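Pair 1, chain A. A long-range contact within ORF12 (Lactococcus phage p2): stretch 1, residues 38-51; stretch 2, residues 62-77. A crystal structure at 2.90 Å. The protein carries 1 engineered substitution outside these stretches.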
# COMPACT_ATOMS: atom_id res chain seq x y z
N THR A 38 -10.22 27.10 -3.94
CA THR A 38 -10.77 26.24 -4.99
C THR A 38 -9.79 26.11 -6.14
O THR A 38 -9.35 25.02 -6.50
CB THR A 38 -12.11 26.75 -5.54
OG1 THR A 38 -13.10 26.77 -4.50
CG2 THR A 38 -12.60 25.87 -6.70
N ASP A 39 -9.45 27.25 -6.73
CA ASP A 39 -8.53 27.24 -7.85
C ASP A 39 -7.20 26.67 -7.42
O ASP A 39 -6.54 26.00 -8.18
CB ASP A 39 -8.33 28.65 -8.38
CG ASP A 39 -7.50 28.69 -9.64
OD1 ASP A 39 -7.81 27.94 -10.58
OD2 ASP A 39 -6.54 29.48 -9.70
N LEU A 40 -6.79 26.89 -6.19
CA LEU A 40 -5.53 26.27 -5.76
C LEU A 40 -5.61 24.75 -5.76
O LEU A 40 -4.72 24.08 -6.29
CB LEU A 40 -5.12 26.74 -4.37
CG LEU A 40 -3.67 27.19 -4.26
CD1 LEU A 40 -3.31 27.25 -2.78
CD2 LEU A 40 -2.73 26.31 -5.07
N MET A 41 -6.67 24.20 -5.17
CA MET A 41 -6.83 22.75 -5.10
C MET A 41 -6.89 22.10 -6.48
O MET A 41 -6.28 21.06 -6.70
CB MET A 41 -8.07 22.39 -4.32
CG MET A 41 -7.92 22.53 -2.83
SD MET A 41 -9.43 21.85 -2.20
CE MET A 41 -9.93 23.09 -1.02
N GLU A 42 -7.59 22.73 -7.41
CA GLU A 42 -7.73 22.15 -8.76
C GLU A 42 -6.42 22.30 -9.55
O GLU A 42 -6.04 21.42 -10.34
CB GLU A 42 -8.91 22.79 -9.51
CG GLU A 42 -10.17 22.66 -8.72
CD GLU A 42 -11.43 23.10 -9.43
OE1 GLU A 42 -11.33 23.49 -10.61
OE2 GLU A 42 -12.52 23.04 -8.78
N PHE A 43 -5.71 23.39 -9.30
CA PHE A 43 -4.39 23.57 -9.91
C PHE A 43 -3.55 22.38 -9.55
O PHE A 43 -3.02 21.72 -10.44
CB PHE A 43 -3.75 24.85 -9.41
CG PHE A 43 -2.50 25.27 -10.12
CD1 PHE A 43 -2.52 26.39 -10.96
CD2 PHE A 43 -1.30 24.63 -9.87
CE1 PHE A 43 -1.33 26.88 -11.58
CE2 PHE A 43 -0.09 25.09 -10.49
CZ PHE A 43 -0.11 26.23 -11.36
N VAL A 44 -3.48 22.05 -8.26
CA VAL A 44 -2.62 20.95 -7.82
C VAL A 44 -3.17 19.61 -8.28
O VAL A 44 -2.45 18.84 -8.86
CB VAL A 44 -2.43 20.93 -6.31
CG1 VAL A 44 -1.54 19.78 -5.95
CG2 VAL A 44 -1.84 22.26 -5.83
N GLN A 45 -4.46 19.38 -8.06
CA GLN A 45 -5.13 18.16 -8.50
C GLN A 45 -4.78 17.79 -9.94
O GLN A 45 -4.34 16.66 -10.22
CB GLN A 45 -6.66 18.28 -8.37
CG GLN A 45 -7.35 16.99 -8.76
CD GLN A 45 -8.84 16.92 -8.50
OE1 GLN A 45 -9.41 15.83 -8.47
NE2 GLN A 45 -9.49 18.08 -8.34
N TYR A 46 -4.97 18.73 -10.86
CA TYR A 46 -4.83 18.40 -12.30
C TYR A 46 -3.38 18.34 -12.66
O TYR A 46 -3.00 17.48 -13.46
CB TYR A 46 -5.53 19.41 -13.22
CG TYR A 46 -5.61 19.01 -14.67
CD1 TYR A 46 -5.89 17.71 -15.05
CD2 TYR A 46 -5.45 19.95 -15.68
CE1 TYR A 46 -5.98 17.37 -16.40
CE2 TYR A 46 -5.51 19.60 -17.02
CZ TYR A 46 -5.78 18.31 -17.36
OH TYR A 46 -5.87 17.96 -18.68
N GLY A 47 -2.60 19.24 -12.05
CA GLY A 47 -1.14 19.27 -12.21
C GLY A 47 -0.46 17.99 -11.77
O GLY A 47 0.39 17.45 -12.46
N LEU A 48 -0.88 17.50 -10.61
CA LEU A 48 -0.35 16.26 -10.04
C LEU A 48 -0.82 15.09 -10.92
O LEU A 48 -0.05 14.16 -11.19
CB LEU A 48 -0.83 16.07 -8.60
CG LEU A 48 0.15 15.49 -7.61
CD1 LEU A 48 -0.54 15.15 -6.29
CD2 LEU A 48 0.80 14.26 -8.21
N TYR A 49 -2.08 15.13 -11.36
CA TYR A 49 -2.60 14.07 -12.20
C TYR A 49 -1.73 13.94 -13.44
O TYR A 49 -1.27 12.85 -13.80
CB TYR A 49 -4.03 14.34 -12.65
CG TYR A 49 -4.50 13.35 -13.68
CD1 TYR A 49 -4.85 12.08 -13.31
CD2 TYR A 49 -4.55 13.66 -15.02
CE1 TYR A 49 -5.25 11.16 -14.22
CE2 TYR A 49 -4.95 12.72 -15.95
CZ TYR A 49 -5.32 11.47 -15.54
OH TYR A 49 -5.76 10.48 -16.42
N LEU A 50 -1.50 15.07 -14.10
CA LEU A 50 -0.69 15.09 -15.30
C LEU A 50 0.75 14.62 -14.97
O LEU A 50 1.28 13.77 -15.68
CB LEU A 50 -0.74 16.47 -16.00
CG LEU A 50 -2.08 16.85 -16.69
CD1 LEU A 50 -2.08 18.27 -17.23
CD2 LEU A 50 -2.39 15.92 -17.80
N ALA A 51 1.34 15.10 -13.87
CA ALA A 51 2.69 14.67 -13.49
C ALA A 51 2.80 13.14 -13.34
O ALA A 51 3.78 12.53 -13.76
CB ALA A 51 3.15 15.34 -12.21
N SER A 62 0.35 21.73 -22.37
CA SER A 62 -0.70 22.41 -23.09
C SER A 62 -2.08 22.00 -22.55
O SER A 62 -3.00 22.82 -22.51
CB SER A 62 -0.57 22.16 -24.58
OG SER A 62 -0.94 20.85 -24.88
N ASP A 63 -2.23 20.75 -22.11
CA ASP A 63 -3.50 20.35 -21.55
C ASP A 63 -3.80 21.21 -20.33
O ASP A 63 -4.93 21.70 -20.15
CB ASP A 63 -3.51 18.85 -21.21
CG ASP A 63 -3.99 17.98 -22.39
OD1 ASP A 63 -4.08 18.51 -23.54
OD2 ASP A 63 -4.29 16.77 -22.18
N PHE A 64 -2.76 21.42 -19.52
CA PHE A 64 -2.85 22.21 -18.30
C PHE A 64 -3.05 23.67 -18.68
O PHE A 64 -3.83 24.39 -18.08
CB PHE A 64 -1.57 22.04 -17.48
CG PHE A 64 -1.68 22.55 -16.07
CD1 PHE A 64 -2.29 21.77 -15.09
CD2 PHE A 64 -1.17 23.79 -15.72
CE1 PHE A 64 -2.39 22.23 -13.78
CE2 PHE A 64 -1.27 24.27 -14.41
CZ PHE A 64 -1.86 23.49 -13.44
N SER A 65 -2.35 24.11 -19.69
CA SER A 65 -2.52 25.47 -20.15
C SER A 65 -3.98 25.80 -20.47
O SER A 65 -4.48 26.86 -20.09
CB SER A 65 -1.64 25.67 -21.36
OG SER A 65 -1.64 27.02 -21.71
N ASP A 66 -4.66 24.88 -21.16
CA ASP A 66 -6.09 25.03 -21.47
C ASP A 66 -6.96 25.04 -20.22
O ASP A 66 -7.96 25.75 -20.12
CB ASP A 66 -6.60 23.89 -22.35
CG ASP A 66 -5.95 23.83 -23.70
OD1 ASP A 66 -5.22 24.77 -24.11
OD2 ASP A 66 -6.20 22.83 -24.37
N PHE A 67 -6.59 24.21 -19.26
CA PHE A 67 -7.24 24.23 -17.97
C PHE A 67 -7.12 25.59 -17.33
O PHE A 67 -8.03 26.03 -16.65
CB PHE A 67 -6.63 23.20 -17.06
CG PHE A 67 -6.90 23.44 -15.64
CD1 PHE A 67 -8.13 23.20 -15.11
CD2 PHE A 67 -5.90 23.90 -14.80
CE1 PHE A 67 -8.36 23.42 -13.76
CE2 PHE A 67 -6.13 24.11 -13.47
CZ PHE A 67 -7.34 23.88 -12.94
N ARG A 68 -6.01 26.29 -17.54
CA ARG A 68 -5.84 27.57 -16.89
C ARG A 68 -6.76 28.61 -17.46
O ARG A 68 -7.17 29.48 -16.73
CB ARG A 68 -4.39 28.03 -16.89
CG ARG A 68 -3.48 27.13 -16.09
CD ARG A 68 -4.01 26.87 -14.68
NE ARG A 68 -4.02 28.09 -13.87
CZ ARG A 68 -4.88 28.35 -12.88
NH1 ARG A 68 -5.86 27.52 -12.55
NH2 ARG A 68 -4.77 29.47 -12.21
N SER A 69 -7.12 28.51 -18.73
CA SER A 69 -8.11 29.45 -19.29
C SER A 69 -9.55 28.98 -19.12
O SER A 69 -10.43 29.81 -18.97
CB SER A 69 -7.84 29.75 -20.75
OG SER A 69 -7.31 28.59 -21.34
N SER A 70 -9.80 27.68 -19.15
CA SER A 70 -11.18 27.19 -19.04
C SER A 70 -11.56 26.66 -17.66
O SER A 70 -12.74 26.54 -17.38
CB SER A 70 -11.42 26.07 -20.04
OG SER A 70 -10.81 24.89 -19.60
N PHE A 71 -10.60 26.29 -16.83
CA PHE A 71 -10.90 25.57 -15.59
C PHE A 71 -11.60 24.23 -15.79
O PHE A 71 -12.03 23.62 -14.82
CB PHE A 71 -11.67 26.47 -14.61
CG PHE A 71 -11.06 27.82 -14.48
CD1 PHE A 71 -11.75 28.95 -14.76
CD2 PHE A 71 -9.70 27.95 -14.16
CE1 PHE A 71 -11.15 30.17 -14.66
CE2 PHE A 71 -9.11 29.18 -14.07
CZ PHE A 71 -9.83 30.28 -14.33
N GLU A 72 -11.67 23.74 -17.02
CA GLU A 72 -12.23 22.43 -17.30
C GLU A 72 -11.12 21.42 -17.23
O GLU A 72 -10.04 21.65 -17.81
CB GLU A 72 -12.81 22.36 -18.69
CG GLU A 72 -13.99 23.24 -18.96
CD GLU A 72 -14.69 22.89 -20.26
OE1 GLU A 72 -14.01 22.76 -21.31
OE2 GLU A 72 -15.91 22.73 -20.23
N PHE A 73 -11.36 20.28 -16.56
CA PHE A 73 -10.36 19.23 -16.50
C PHE A 73 -10.94 17.86 -16.13
O PHE A 73 -12.16 17.69 -16.01
CB PHE A 73 -9.21 19.63 -15.54
CG PHE A 73 -9.57 19.53 -14.07
CD1 PHE A 73 -10.39 20.48 -13.47
CD2 PHE A 73 -9.07 18.51 -13.28
CE1 PHE A 73 -10.72 20.39 -12.12
CE2 PHE A 73 -9.41 18.43 -11.93
CZ PHE A 73 -10.24 19.38 -11.36
N ASP A 74 -10.05 16.89 -16.03
CA ASP A 74 -10.39 15.51 -15.70
C ASP A 74 -9.14 14.84 -15.18
O ASP A 74 -8.07 15.04 -15.75
CB ASP A 74 -10.79 14.76 -16.94
CG ASP A 74 -11.44 13.44 -16.61
OD1 ASP A 74 -12.47 13.42 -15.89
OD2 ASP A 74 -10.93 12.42 -17.10
N THR A 75 -9.29 14.05 -14.13
CA THR A 75 -8.18 13.30 -13.55
C THR A 75 -8.68 11.90 -13.34
O THR A 75 -8.35 11.24 -12.39
CB THR A 75 -7.78 13.87 -12.22
OG1 THR A 75 -8.90 13.75 -11.32
CG2 THR A 75 -7.35 15.33 -12.35
N ASP A 76 -9.53 11.47 -14.25
CA ASP A 76 -9.94 10.09 -14.33
C ASP A 76 -10.53 9.52 -13.08
O ASP A 76 -10.29 8.39 -12.74
CB ASP A 76 -8.75 9.27 -14.74
CG ASP A 76 -9.15 8.11 -15.59
OD1 ASP A 76 -9.96 7.28 -15.14
OD2 ASP A 76 -8.66 8.07 -16.73
N GLY A 77 -11.32 10.32 -12.38
CA GLY A 77 -11.97 9.87 -11.16
C GLY A 77 -11.13 10.06 -9.91
O GLY A 77 -11.61 9.83 -8.81

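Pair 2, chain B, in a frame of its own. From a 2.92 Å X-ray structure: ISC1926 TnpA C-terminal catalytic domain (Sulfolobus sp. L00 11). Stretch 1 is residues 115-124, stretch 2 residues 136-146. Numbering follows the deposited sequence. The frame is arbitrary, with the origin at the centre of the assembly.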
# COMPACT_ATOMS: atom_id res chain seq x y z
N LEU B 115 11.68 -7.04 0.16
CA LEU B 115 11.18 -8.23 0.85
C LEU B 115 11.81 -8.42 2.22
O LEU B 115 11.10 -8.83 3.15
CB LEU B 115 11.30 -9.49 -0.02
CG LEU B 115 10.55 -10.74 0.45
CD1 LEU B 115 9.06 -10.49 0.58
CD2 LEU B 115 10.78 -11.88 -0.50
N ILE B 116 13.10 -8.08 2.38
CA ILE B 116 13.82 -8.19 3.66
C ILE B 116 13.21 -7.20 4.65
O ILE B 116 12.87 -7.60 5.78
CB ILE B 116 15.36 -8.03 3.49
CG1 ILE B 116 16.00 -9.21 2.70
CG2 ILE B 116 16.08 -7.78 4.83
CD1 ILE B 116 15.85 -10.63 3.28
N SER B 117 13.01 -5.94 4.22
CA SER B 117 12.43 -4.90 5.09
C SER B 117 11.03 -5.25 5.57
O SER B 117 10.71 -5.01 6.75
CB SER B 117 12.45 -3.54 4.40
OG SER B 117 11.92 -3.61 3.09
N ILE B 118 10.22 -5.88 4.66
CA ILE B 118 8.85 -6.32 4.97
C ILE B 118 8.90 -7.40 6.09
O ILE B 118 8.26 -7.24 7.13
CB ILE B 118 8.06 -6.78 3.69
CG1 ILE B 118 7.84 -5.63 2.70
CG2 ILE B 118 6.70 -7.43 4.06
CD1 ILE B 118 7.61 -6.09 1.23
N ILE B 119 9.72 -8.45 5.87
CA ILE B 119 9.91 -9.55 6.81
C ILE B 119 10.45 -9.02 8.15
O ILE B 119 9.95 -9.45 9.19
CB ILE B 119 10.74 -10.70 6.20
CG1 ILE B 119 9.95 -11.40 5.07
CG2 ILE B 119 11.18 -11.73 7.25
CD1 ILE B 119 10.80 -12.00 3.94
N THR B 120 11.40 -8.04 8.14
CA THR B 120 11.95 -7.40 9.36
C THR B 120 10.86 -6.66 10.15
O THR B 120 10.78 -6.83 11.37
CB THR B 120 13.12 -6.46 9.04
OG1 THR B 120 14.19 -7.18 8.44
N SER B 121 10.02 -5.85 9.45
CA SER B 121 8.95 -5.12 10.11
C SER B 121 7.90 -6.08 10.70
O SER B 121 7.59 -5.98 11.90
CB SER B 121 8.30 -4.13 9.15
OG SER B 121 7.47 -4.80 8.22
N PHE B 122 7.41 -7.04 9.87
CA PHE B 122 6.44 -8.08 10.26
C PHE B 122 6.97 -8.93 11.43
O PHE B 122 6.19 -9.22 12.33
CB PHE B 122 6.09 -8.97 9.08
CG PHE B 122 4.84 -8.60 8.33
CD1 PHE B 122 4.85 -7.57 7.39
CD2 PHE B 122 3.66 -9.30 8.53
CE1 PHE B 122 3.68 -7.22 6.69
CE2 PHE B 122 2.49 -8.96 7.82
CZ PHE B 122 2.52 -7.92 6.90
N ALA B 123 8.28 -9.29 11.43
CA ALA B 123 8.90 -10.06 12.52
C ALA B 123 8.79 -9.31 13.85
O ALA B 123 8.53 -9.92 14.88
CB ALA B 123 10.35 -10.35 12.21
N GLY B 124 8.95 -7.99 13.78
CA GLY B 124 8.79 -7.11 14.92
C GLY B 124 7.36 -7.10 15.40
O GLY B 124 7.10 -7.22 16.60
N VAL B 136 16.00 -14.25 14.75
CA VAL B 136 16.03 -15.65 14.29
C VAL B 136 15.46 -15.76 12.86
O VAL B 136 16.13 -16.30 11.97
CB VAL B 136 15.31 -16.59 15.31
CG1 VAL B 136 15.01 -17.95 14.71
CG2 VAL B 136 16.12 -16.73 16.59
N LEU B 137 14.24 -15.21 12.64
CA LEU B 137 13.55 -15.25 11.36
C LEU B 137 14.27 -14.43 10.28
O LEU B 137 14.42 -14.92 9.16
CB LEU B 137 12.08 -14.82 11.51
CG LEU B 137 11.19 -14.82 10.25
CD1 LEU B 137 10.83 -16.22 9.82
CD2 LEU B 137 9.92 -14.06 10.50
N VAL B 138 14.72 -13.21 10.62
CA VAL B 138 15.37 -12.32 9.66
C VAL B 138 16.76 -12.82 9.25
O VAL B 138 17.13 -12.64 8.09
CB VAL B 138 15.37 -10.81 10.06
CG1 VAL B 138 13.96 -10.33 10.31
CG2 VAL B 138 16.26 -10.52 11.27
N GLN B 139 17.51 -13.48 10.18
CA GLN B 139 18.83 -14.03 9.88
C GLN B 139 18.68 -15.28 9.02
O GLN B 139 19.50 -15.53 8.14
CB GLN B 139 19.63 -14.32 11.16
N GLY B 140 17.60 -16.03 9.27
CA GLY B 140 17.26 -17.25 8.55
C GLY B 140 16.82 -17.01 7.12
O GLY B 140 17.29 -17.70 6.21
N VAL B 141 15.91 -16.03 6.93
CA VAL B 141 15.38 -15.64 5.62
C VAL B 141 16.50 -15.10 4.71
O VAL B 141 16.56 -15.47 3.53
CB VAL B 141 14.19 -14.67 5.74
CG1 VAL B 141 13.90 -13.95 4.43
CG2 VAL B 141 12.94 -15.41 6.24
N LYS B 142 17.41 -14.29 5.28
CA LYS B 142 18.58 -13.73 4.60
C LYS B 142 19.51 -14.86 4.11
O LYS B 142 20.02 -14.78 2.98
CB LYS B 142 19.36 -12.78 5.51
CG LYS B 142 18.80 -11.36 5.55
CD LYS B 142 19.76 -10.44 6.30
CE LYS B 142 19.07 -9.36 7.08
NZ LYS B 142 20.06 -8.52 7.81
N LYS B 143 19.68 -15.91 4.94
CA LYS B 143 20.48 -17.09 4.63
C LYS B 143 19.79 -17.96 3.58
O LYS B 143 20.46 -18.52 2.71
CB LYS B 143 20.76 -17.91 5.90
N LEU B 144 18.44 -18.07 3.65
CA LEU B 144 17.61 -18.85 2.72
C LEU B 144 17.61 -18.23 1.30
O LEU B 144 17.57 -18.97 0.31
CB LEU B 144 16.18 -19.00 3.28
CG LEU B 144 15.18 -19.97 2.58
CD1 LEU B 144 15.84 -21.25 2.07
CD2 LEU B 144 14.07 -20.35 3.51
N ILE B 145 17.71 -16.88 1.22
CA ILE B 145 17.75 -16.14 -0.04
C ILE B 145 19.02 -16.45 -0.82
O ILE B 145 18.92 -16.79 -2.00
CB ILE B 145 17.46 -14.64 0.16
CG1 ILE B 145 15.94 -14.45 0.18
CG2 ILE B 145 18.10 -13.77 -0.94
CD1 ILE B 145 15.42 -13.39 1.04
N GLY B 146 20.19 -16.39 -0.16
CA GLY B 146 21.48 -16.71 -0.76
C GLY B 146 21.40 -17.90 -1.69
O GLY B 146 21.61 -17.77 -2.91

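Pairs 1 and 2 are both built on two helices packed antiparallel: the N-to-C directions differ by 166° in pair 1, where the axes approach to 10.5 Å, and by 159° in pair 2, where they approach to 9.5 Å. Fourteen central residues superpose with an RMSD of 0.5 Å, so the backbones pose nearly the same packing problem. Pair 1 fills the gap largely with aromatic rings, pair 2 with branched aliphatic side chains.

The centre of the first helix is Tyr A46, matched by Ile B119; both point CA-to-CB toward the partner helix. The tyrosine ring turns its edge to the face of Phe A67 in an offset pair, centroids 5.5 Å apart. Over an almost equal CA spacing, Ile B119 CD1 meets CG1 of the matching residue, Val B141, at 3.7 Å. Only pair 1 adds a loop, from Phe A71: Phe A73 CB lies over the Tyr A46 face and Thr A75 CA over that of Tyr A49.

On the second helix, Phe A64 matches Val B138, facing Gly A47 and Thr B120 in the backbone register. Phe A64 is a knob set among Phe A43, Tyr A46, Gly A47 and Leu A50. Glycine suits this hole: a CB on Gly A47 would clash with Phe A43 O in its own helix and sit tight, 3.5 Å, against Phe A64 CE1. In pair 2 the matched Thr B120, its CG2 not modelled, carries a side chain beside the smaller Val B138; OG1 of Thr B120 lies 3.7 Å from CG1 of Val B138, while it also donates a hydrogen bond to Ile B116 O at 3.0 Å, so its polar group is satisfied within its own helix.

Leu A50 and Ala B123 also face inward. Leu A50 CD1 reaches Phe A64 CB at 3.8 Å; Ala B123 CB lies 4.1 Å from both Leu B137 CD2 and Val B138 CG1. At the position matching Leu B137, Asp A63 offers its CB to Tyr A46 OH at 3.6 Å, and its OD2 is hydrogen-bonded elsewhere in the structure. Glu A42 CB lies 3.9 Å from Phe A67 CZ; the matched Leu B115 also points inward but makes no contact.

Phe A43 and Ile B116 start sideways, but their ends come nearer. The face of Phe A43 receives the edge of Phe A64, and its edge meets the guanidinium face of Arg A68, whose NH1 and NH2 bond to Asp A39 OD1 and OD2 at 2.8 and 3.1 Å in a salt bridge. Ile B116 CD1 instead lies 3.6 Å from Ile B145 CD1 and 3.8 Å from the aliphatic CG of Lys B142, the match of Arg A68: in both pairs a cationic residue packs its side chain on this position.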